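Long-range contact in cyanophycinase-like exopeptidase (PDB 6NQC), which is probably a serine peptidase of family S51, related to the enzymes that hydrolyse the storage polymer cyanophycin: residues T162-S174 with I197-T210. Numbering follows the deposited sequence.
Sequences THVPNFRLSRHQS and IPDSAAKILLDLPT
A hairpin loop, closed by the short antiparallel strands 163-164 and 175-176, packs on helix 199-205 and the chain that follows it, with Arg171 and Asp207 making the main polar link. Two nitrogens of Arg171 hold Asp207, one at its backbone and one at its side chain. NE donates to Asp207 O at 3.1 Å, approaching from above the carbonyl plane. NH1 forms a salt bridge with Asp207 OD1 at 2.9 Å, the guanidinium and carboxylate planes lying 56° apart. A bend at chi3 (-63°) turns the end of the arginine chain, laying one guanidinium face with its centre over Pro209 CD. Were Arg171 an alanine, Asp207 would probably lose both its charged mate and the donor to its backbone O, and the Pro209 ring the guanidinium laid against it. Two successive type I turns, 166-169 and 170-173, shape the loop, the first containing an Asx turn at Asn166 and the second an ST turn at Ser170. Largely apolar contacts run along the helix and on into the chain beyond it. Phe167 sets CB against Ala201 CB at 3.6 Å and its CE2 near Leu205 CB, while the Ile204 CD1 methyl meets backbone atoms, Ser170 CA and Phe167 O. Pro165, which also touches Arg185 of strand 184-187, packs CB on Leu208 CD1 at 3.8 Å. At the far end Thr210 CG2 makes a CH-pi contact over one His163 ring face, 3.7 Å from the centroid, and a water bridges Ser174 OG and Thr210 OG1.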
ATOM      1  N   THR A 162     -10.548  -2.962  -5.413  1.00 17.16           N
ATOM      2  CA  THR A 162     -10.977  -3.254  -6.779  1.00 18.07           C
ATOM      3  C   THR A 162     -11.132  -1.970  -7.591  1.00 16.51           C
ATOM      4  O   THR A 162     -10.935  -1.988  -8.806  1.00 14.37           O
ATOM      5  CB  THR A 162     -12.331  -4.013  -6.809  1.00 13.10           C
ATOM      6  OG1 THR A 162     -13.348  -3.222  -6.155  1.00 15.25           O
ATOM      7  CG2 THR A 162     -12.206  -5.375  -6.167  1.00 19.14           C
ATOM      8  N   HIS A 163     -11.444  -0.851  -6.931  1.00 14.88           N
ATOM      9  CA  HIS A 163     -11.751   0.404  -7.600  1.00 14.24           C
ATOM     10  C   HIS A 163     -11.178   1.591  -6.848  1.00 15.80           C
ATOM     11  O   HIS A 163     -11.077   1.579  -5.615  1.00 15.28           O
ATOM     12  CB  HIS A 163     -13.257   0.579  -7.760  1.00 16.15           C
ATOM     13  CG  HIS A 163     -13.868  -0.498  -8.594  1.00 18.15           C
ATOM     14  ND1 HIS A 163     -14.177  -1.729  -8.077  1.00 20.29           N
ATOM     15  CD2 HIS A 163     -14.127  -0.563  -9.922  1.00 24.34           C
ATOM     16  CE1 HIS A 163     -14.650  -2.493  -9.045  1.00 22.72           C
ATOM     17  NE2 HIS A 163     -14.617  -1.812 -10.174  1.00 24.87           N
ATOM     18  N   VAL A 164     -10.848   2.627  -7.613  1.00 16.91           N
ATOM     19  CA  VAL A 164     -10.248   3.851  -7.086  1.00 12.78           C
ATOM     20  C   VAL A 164     -11.183   5.001  -7.434  1.00 16.86           C
ATOM     21  O   VAL A 164     -11.434   5.232  -8.623  1.00 15.59           O
ATOM     22  CB  VAL A 164      -8.847   4.107  -7.657  1.00 15.55           C
ATOM     23  CG1 VAL A 164      -8.314   5.392  -7.119  1.00 17.01           C
ATOM     24  CG2 VAL A 164      -7.909   2.893  -7.330  1.00 20.09           C
ATOM     25  N   PRO A 165     -11.698   5.756  -6.452  1.00 16.21           N
ATOM     26  CA  PRO A 165     -12.686   6.811  -6.767  1.00 15.78           C
ATOM     27  C   PRO A 165     -12.058   7.934  -7.567  1.00 18.02           C
ATOM     28  O   PRO A 165     -10.917   8.320  -7.324  1.00 18.28           O
ATOM     29  CB  PRO A 165     -13.104   7.331  -5.397  1.00 18.35           C
ATOM     30  CG  PRO A 165     -11.885   7.002  -4.516  1.00 14.07           C
ATOM     31  CD  PRO A 165     -11.378   5.720  -5.016  1.00 13.34           C
ATOM     32  N   ASN A 166     -12.819   8.455  -8.515  1.00 16.92           N
ATOM     33  CA  ASN A 166     -12.391   9.590  -9.334  1.00 23.47           C
ATOM     34  C   ASN A 166     -13.288  10.791  -9.065  1.00 26.21           C
ATOM     35  O   ASN A 166     -14.408  10.874  -9.601  1.00 19.62           O
ATOM     36  CB  ASN A 166     -12.391   9.240 -10.822  1.00 23.78           C
ATOM     37  CG  ASN A 166     -11.624  10.258 -11.659  1.00 31.97           C
ATOM     38  OD1 ASN A 166     -11.596  11.446 -11.333  1.00 34.65           O
ATOM     39  ND2 ASN A 166     -11.009   9.799 -12.741  1.00 31.13           N
ATOM     40  N   PHE A 167     -12.749  11.753  -8.285  1.00 26.36           N
ATOM     41  CA  PHE A 167     -13.512  12.951  -7.927  1.00 28.86           C
ATOM     42  C   PHE A 167     -13.868  13.790  -9.139  1.00 33.14           C
ATOM     43  O   PHE A 167     -14.881  14.492  -9.142  1.00 47.46           O
ATOM     44  CB  PHE A 167     -12.752  13.915  -6.997  1.00 39.77           C
ATOM     45  CG  PHE A 167     -11.992  13.261  -5.930  1.00 29.31           C
ATOM     46  CD1 PHE A 167     -10.713  13.686  -5.621  1.00 36.07           C
ATOM     47  CD2 PHE A 167     -12.552  12.213  -5.232  1.00 38.22           C
ATOM     48  CE1 PHE A 167     -10.001  13.067  -4.641  1.00 35.77           C
ATOM     49  CE2 PHE A 167     -11.842  11.581  -4.245  1.00 42.72           C
ATOM     50  CZ  PHE A 167     -10.568  12.012  -3.937  1.00 44.51           C
ATOM     51  N   ARG A 168     -13.000  13.804 -10.141  1.00 37.05           N
ATOM     52  CA  ARG A 168     -13.206  14.656 -11.300  1.00 42.37           C
ATOM     53  C   ARG A 168     -14.353  14.175 -12.165  1.00 41.84           C
ATOM     54  O   ARG A 168     -14.781  14.921 -13.057  1.00 49.88           O
ATOM     55  CB  ARG A 168     -11.899  14.733 -12.106  1.00 39.52           C
ATOM     56  CG  ARG A 168     -10.902  15.811 -11.571  1.00 53.01           C
ATOM     57  CD  ARG A 168      -9.489  15.247 -11.250  1.00 64.76           C
ATOM     58  NE  ARG A 168      -9.494  14.374 -10.068  1.00 68.80           N
ATOM     59  CZ  ARG A 168      -9.173  13.071 -10.071  1.00 62.56           C
ATOM     60  NH1 ARG A 168      -8.810  12.446 -11.204  1.00 48.82           N
ATOM     61  NH2 ARG A 168      -9.240  12.379  -8.926  1.00 41.97           N
ATOM     62  N   LEU A 169     -14.885  12.967 -11.905  1.00 30.56           N
ATOM     63  CA  LEU A 169     -15.844  12.366 -12.808  1.00 28.23           C
ATOM     64  C   LEU A 169     -17.123  12.040 -12.054  1.00 29.00           C
ATOM     65  O   LEU A 169     -17.976  12.915 -11.877  1.00 22.65           O
ATOM     66  CB  LEU A 169     -15.215  11.125 -13.461  1.00 29.85           C
ATOM     67  CG  LEU A 169     -14.086  11.310 -14.463  1.00 30.98           C
ATOM     68  CD1 LEU A 169     -13.839   9.972 -15.152  1.00 24.16           C
ATOM     69  CD2 LEU A 169     -14.419  12.417 -15.462  1.00 37.03           C
ATOM     70  N   SER A 170     -17.324  10.796 -11.640  1.00 21.81           N
ATOM     71  CA  SER A 170     -18.526  10.416 -10.895  1.00 20.09           C
ATOM     72  C   SER A 170     -18.235   9.101 -10.170  1.00 20.31           C
ATOM     73  O   SER A 170     -17.223   8.448 -10.423  1.00 18.57           O
ATOM     74  CB  SER A 170     -19.747  10.280 -11.820  1.00 20.30           C
ATOM     75  OG  SER A 170     -19.781   9.020 -12.479  1.00 17.77           O
ATOM     76  N   ARG A 171     -19.150   8.714  -9.269  1.00 21.37           N
ATOM     77  CA  ARG A 171     -19.012   7.438  -8.598  1.00 20.37           C
ATOM     78  C   ARG A 171     -19.118   6.250  -9.545  1.00 21.78           C
ATOM     79  O   ARG A 171     -18.745   5.144  -9.160  1.00 20.42           O
ATOM     80  CB  ARG A 171     -20.045   7.327  -7.495  1.00 18.34           C
ATOM     81  CG  ARG A 171     -21.490   7.135  -7.968  1.00 23.56           C
ATOM     82  CD  ARG A 171     -22.438   7.382  -6.811  1.00 21.78           C
ATOM     83  NE  ARG A 171     -22.257   6.435  -5.703  1.00 26.09           N
ATOM     84  CZ  ARG A 171     -22.947   5.296  -5.607  1.00 25.98           C
ATOM     85  NH1 ARG A 171     -22.765   4.461  -4.604  1.00 21.99           N
ATOM     86  NH2 ARG A 171     -23.845   4.997  -6.535  1.00 27.59           N
ATOM     87  N   HIS A 172     -19.594   6.435 -10.767  1.00 16.74           N
ATOM     88  CA  HIS A 172     -19.705   5.339 -11.716  1.00 15.22           C
ATOM     89  C   HIS A 172     -18.529   5.250 -12.678  1.00 22.94           C
ATOM     90  O   HIS A 172     -18.554   4.408 -13.582  1.00 24.51           O
ATOM     91  CB  HIS A 172     -21.004   5.470 -12.504  1.00 33.21           C
ATOM     92  CG  HIS A 172     -22.216   5.450 -11.639  1.00 29.73           C
ATOM     93  ND1 HIS A 172     -22.782   4.275 -11.181  1.00 34.97           N
ATOM     94  CD2 HIS A 172     -22.935   6.460 -11.096  1.00 23.44           C
ATOM     95  CE1 HIS A 172     -23.816   4.571 -10.413  1.00 34.96           C
ATOM     96  NE2 HIS A 172     -23.923   5.888 -10.338  1.00 33.94           N
ATOM     97  N   GLN A 173     -17.509   6.111 -12.498  1.00 19.33           N
ATOM     98  CA  GLN A 173     -16.353   6.129 -13.377  1.00 20.83           C
ATOM     99  C   GLN A 173     -15.070   5.959 -12.569  1.00 18.24           C
ATOM    100  O   GLN A 173     -14.133   6.736 -12.759  1.00 18.79           O
ATOM    101  CB  GLN A 173     -16.345   7.459 -14.180  1.00 21.20           C
ATOM    102  CG  GLN A 173     -17.579   7.583 -15.123  1.00 26.73           C
ATOM    103  CD  GLN A 173     -17.900   9.038 -15.437  1.00 29.22           C
ATOM    104  OE1 GLN A 173     -18.481   9.757 -14.619  1.00 25.50           O
ATOM    105  NE2 GLN A 173     -17.480   9.486 -16.608  1.00 25.50           N
ATOM    106  N   SER A 174     -15.042   4.986 -11.674  1.00 17.74           N
ATOM    107  CA  SER A 174     -13.840   4.707 -10.896  1.00 17.12           C
ATOM    108  C   SER A 174     -12.782   4.072 -11.780  1.00 14.20           C
ATOM    109  O   SER A 174     -13.087   3.453 -12.811  1.00 18.87           O
ATOM    110  CB  SER A 174     -14.192   3.790  -9.734  1.00 21.18           C
ATOM    111  OG  SER A 174     -15.154   4.450  -8.909  1.00 20.31           O
ATOM    112  N   ILE A 197     -10.903  18.987  -0.440  1.00 24.63           N
ATOM    113  CA  ILE A 197     -11.754  18.732  -1.591  1.00 23.61           C
ATOM    114  C   ILE A 197     -13.159  19.261  -1.331  1.00 22.28           C
ATOM    115  O   ILE A 197     -13.596  19.332  -0.183  1.00 26.62           O
ATOM    116  CB  ILE A 197     -11.817  17.220  -1.924  1.00 25.44           C
ATOM    117  CG1 ILE A 197     -12.450  16.425  -0.769  1.00 23.65           C
ATOM    118  CG2 ILE A 197     -10.428  16.648  -2.263  1.00 23.29           C
ATOM    119  CD1 ILE A 197     -12.666  14.915  -1.098  1.00 25.55           C
ATOM    120  N   PRO A 198     -13.920  19.573  -2.369  1.00 27.06           N
ATOM    121  CA  PRO A 198     -15.286  20.058  -2.174  1.00 24.69           C
ATOM    122  C   PRO A 198     -16.237  18.921  -1.813  1.00 29.69           C
ATOM    123  O   PRO A 198     -15.904  17.732  -1.864  1.00 23.49           O
ATOM    124  CB  PRO A 198     -15.630  20.689  -3.527  1.00 32.27           C
ATOM    125  CG  PRO A 198     -14.795  19.968  -4.507  1.00 32.37           C
ATOM    126  CD  PRO A 198     -13.532  19.506  -3.791  1.00 28.86           C
ATOM    127  N   ASP A 199     -17.439  19.312  -1.392  1.00 26.23           N
ATOM    128  CA  ASP A 199     -18.430  18.334  -0.937  1.00 35.35           C
ATOM    129  C   ASP A 199     -18.756  17.316  -2.020  1.00 30.03           C
ATOM    130  O   ASP A 199     -19.005  16.122  -1.723  1.00 24.55           O
ATOM    131  CB  ASP A 199     -19.714  19.038  -0.498  1.00 31.76           C
ATOM    132  CG  ASP A 199     -19.529  19.860   0.755  1.00 46.58           C
ATOM    133  OD1 ASP A 199     -18.428  19.790   1.356  1.00 43.71           O
ATOM    134  OD2 ASP A 199     -20.476  20.580   1.142  1.00 46.82           O
ATOM    135  N   SER A 200     -18.777  17.771  -3.275  1.00 28.14           N
ATOM    136  CA  SER A 200     -19.093  16.885  -4.389  1.00 33.64           C
ATOM    137  C   SER A 200     -18.079  15.752  -4.475  1.00 28.34           C
ATOM    138  O   SER A 200     -18.447  14.577  -4.655  1.00 26.22           O
ATOM    139  CB  SER A 200     -19.127  17.689  -5.693  1.00 36.71           C
ATOM    140  OG  SER A 200     -17.821  17.956  -6.180  1.00 42.83           O
ATOM    141  N   ALA A 201     -16.791  16.097  -4.323  1.00 27.89           N
ATOM    142  CA  ALA A 201     -15.724  15.108  -4.324  1.00 27.66           C
ATOM    143  C   ALA A 201     -15.803  14.200  -3.106  1.00 26.82           C
ATOM    144  O   ALA A 201     -15.577  12.981  -3.211  1.00 20.52           O
ATOM    145  CB  ALA A 201     -14.381  15.825  -4.378  1.00 22.80           C
ATOM    146  N   ALA A 202     -16.091  14.783  -1.949  1.00 24.47           N
ATOM    147  CA  ALA A 202     -16.205  14.006  -0.728  1.00 20.76           C
ATOM    148  C   ALA A 202     -17.261  12.922  -0.859  1.00 20.20           C
ATOM    149  O   ALA A 202     -17.101  11.837  -0.296  1.00 17.01           O
ATOM    150  CB  ALA A 202     -16.530  14.926   0.451  1.00 26.98           C
ATOM    151  N   LYS A 203     -18.367  13.210  -1.561  1.00 24.15           N
ATOM    152  CA  LYS A 203     -19.452  12.241  -1.663  1.00 29.63           C
ATOM    153  C   LYS A 203     -19.017  11.019  -2.456  1.00 21.31           C
ATOM    154  O   LYS A 203     -19.427   9.883  -2.140  1.00 19.93           O
ATOM    155  CB  LYS A 203     -20.691  12.870  -2.314  1.00 25.14           C
ATOM    156  CG  LYS A 203     -21.395  13.914  -1.433  1.00 38.37           C
ATOM    157  CD  LYS A 203     -22.480  14.709  -2.179  1.00 55.25           C
ATOM    158  CE  LYS A 203     -22.864  15.997  -1.423  1.00 55.84           C
ATOM    159  NZ  LYS A 203     -22.589  17.257  -2.224  1.00 45.73           N
ATOM    160  N   ILE A 204     -18.215  11.243  -3.511  1.00 19.88           N
ATOM    161  CA  ILE A 204     -17.655  10.148  -4.296  1.00 14.58           C
ATOM    162  C   ILE A 204     -16.662   9.344  -3.449  1.00 17.57           C
ATOM    163  O   ILE A 204     -16.721   8.114  -3.380  1.00 19.17           O
ATOM    164  CB  ILE A 204     -17.003  10.721  -5.562  1.00 21.48           C
ATOM    165  CG1 ILE A 204     -18.064  11.333  -6.505  1.00 20.44           C
ATOM    166  CG2 ILE A 204     -16.192   9.659  -6.325  1.00 15.59           C
ATOM    167  CD1 ILE A 204     -17.523  12.168  -7.665  1.00 24.28           C
ATOM    168  N   LEU A 205     -15.716  10.037  -2.814  1.00 19.90           N
ATOM    169  CA  LEU A 205     -14.722   9.395  -1.969  1.00 18.11           C
ATOM    170  C   LEU A 205     -15.377   8.525  -0.908  1.00 17.86           C
ATOM    171  O   LEU A 205     -14.863   7.445  -0.574  1.00 16.45           O
ATOM    172  CB  LEU A 205     -13.842  10.462  -1.319  1.00 18.97           C
ATOM    173  CG  LEU A 205     -12.618  10.059  -0.525  1.00 20.52           C
ATOM    174  CD1 LEU A 205     -11.791   9.016  -1.220  1.00 21.60           C
ATOM    175  CD2 LEU A 205     -11.721  11.314  -0.324  1.00 31.31           C
ATOM    176  N   LEU A 206     -16.529   8.945  -0.400  1.00 18.04           N
ATOM    177  CA  LEU A 206     -17.181   8.216   0.687  1.00 15.69           C
ATOM    178  C   LEU A 206     -18.145   7.133   0.232  1.00 20.39           C
ATOM    179  O   LEU A 206     -18.664   6.407   1.082  1.00 17.16           O
ATOM    180  CB  LEU A 206     -17.916   9.198   1.602  1.00 18.53           C
ATOM    181  CG  LEU A 206     -16.988  10.023   2.501  1.00 18.83           C
ATOM    182  CD1 LEU A 206     -17.725  11.153   3.195  1.00 28.08           C
ATOM    183  CD2 LEU A 206     -16.327   9.067   3.500  1.00 20.31           C
ATOM    184  N   ASP A 207     -18.405   6.990  -1.069  1.00 19.55           N
ATOM    185  CA  ASP A 207     -19.517   6.102  -1.461  1.00 19.64           C
ATOM    186  C   ASP A 207     -19.382   5.747  -2.933  1.00 20.01           C
ATOM    187  O   ASP A 207     -19.825   6.511  -3.798  1.00 18.37           O
ATOM    188  CB  ASP A 207     -20.864   6.774  -1.165  1.00 21.55           C
ATOM    189  CG  ASP A 207     -22.043   5.974  -1.617  1.00 35.44           C
ATOM    190  OD1 ASP A 207     -21.882   4.748  -1.860  1.00 34.36           O
ATOM    191  OD2 ASP A 207     -23.128   6.589  -1.734  1.00 41.10           O
ATOM    192  N   LEU A 208     -18.796   4.575  -3.191  1.00 16.84           N
ATOM    193  CA  LEU A 208     -18.726   3.996  -4.512  1.00 16.70           C
ATOM    194  C   LEU A 208     -19.670   2.818  -4.614  1.00 21.58           C
ATOM    195  O   LEU A 208     -19.852   2.069  -3.634  1.00 19.87           O
ATOM    196  CB  LEU A 208     -17.320   3.517  -4.889  1.00 16.20           C
ATOM    197  CG  LEU A 208     -16.253   4.623  -4.931  1.00 19.37           C
ATOM    198  CD1 LEU A 208     -14.870   3.967  -5.258  1.00 22.05           C
ATOM    199  CD2 LEU A 208     -16.546   5.673  -5.975  1.00 17.06           C
ATOM    200  N   PRO A 209     -20.250   2.595  -5.801  1.00 16.47           N
ATOM    201  CA  PRO A 209     -21.228   1.501  -5.958  1.00 21.45           C
ATOM    202  C   PRO A 209     -20.598   0.130  -5.872  1.00 22.82           C
ATOM    203  O   PRO A 209     -21.327  -0.857  -5.783  1.00 23.25           O
ATOM    204  CB  PRO A 209     -21.801   1.735  -7.360  1.00 23.29           C
ATOM    205  CG  PRO A 209     -20.672   2.423  -8.112  1.00 19.66           C
ATOM    206  CD  PRO A 209     -19.964   3.290  -7.076  1.00 20.48           C
ATOM    207  N   THR A 210     -19.263   0.049  -5.913  1.00 19.14           N
ATOM    208  CA  THR A 210     -18.531  -1.201  -5.812  1.00 15.29           C
ATOM    209  C   THR A 210     -18.071  -1.511  -4.390  1.00 15.30           C
ATOM    210  O   THR A 210     -17.448  -2.553  -4.169  1.00 19.41           O
ATOM    211  CB  THR A 210     -17.337  -1.149  -6.769  1.00 21.09           C
ATOM    212  OG1 THR A 210     -16.580   0.054  -6.526  1.00 18.20           O
ATOM    213  CG2 THR A 210     -17.832  -1.134  -8.230  1.00 20.78           C
TER
HETATM  214  O   HOH W   1     -15.860  -4.796  -5.968  1.00 34.79           O
HETATM  215  O   HOH W   2     -16.671   2.374  -8.221  1.00 21.91           O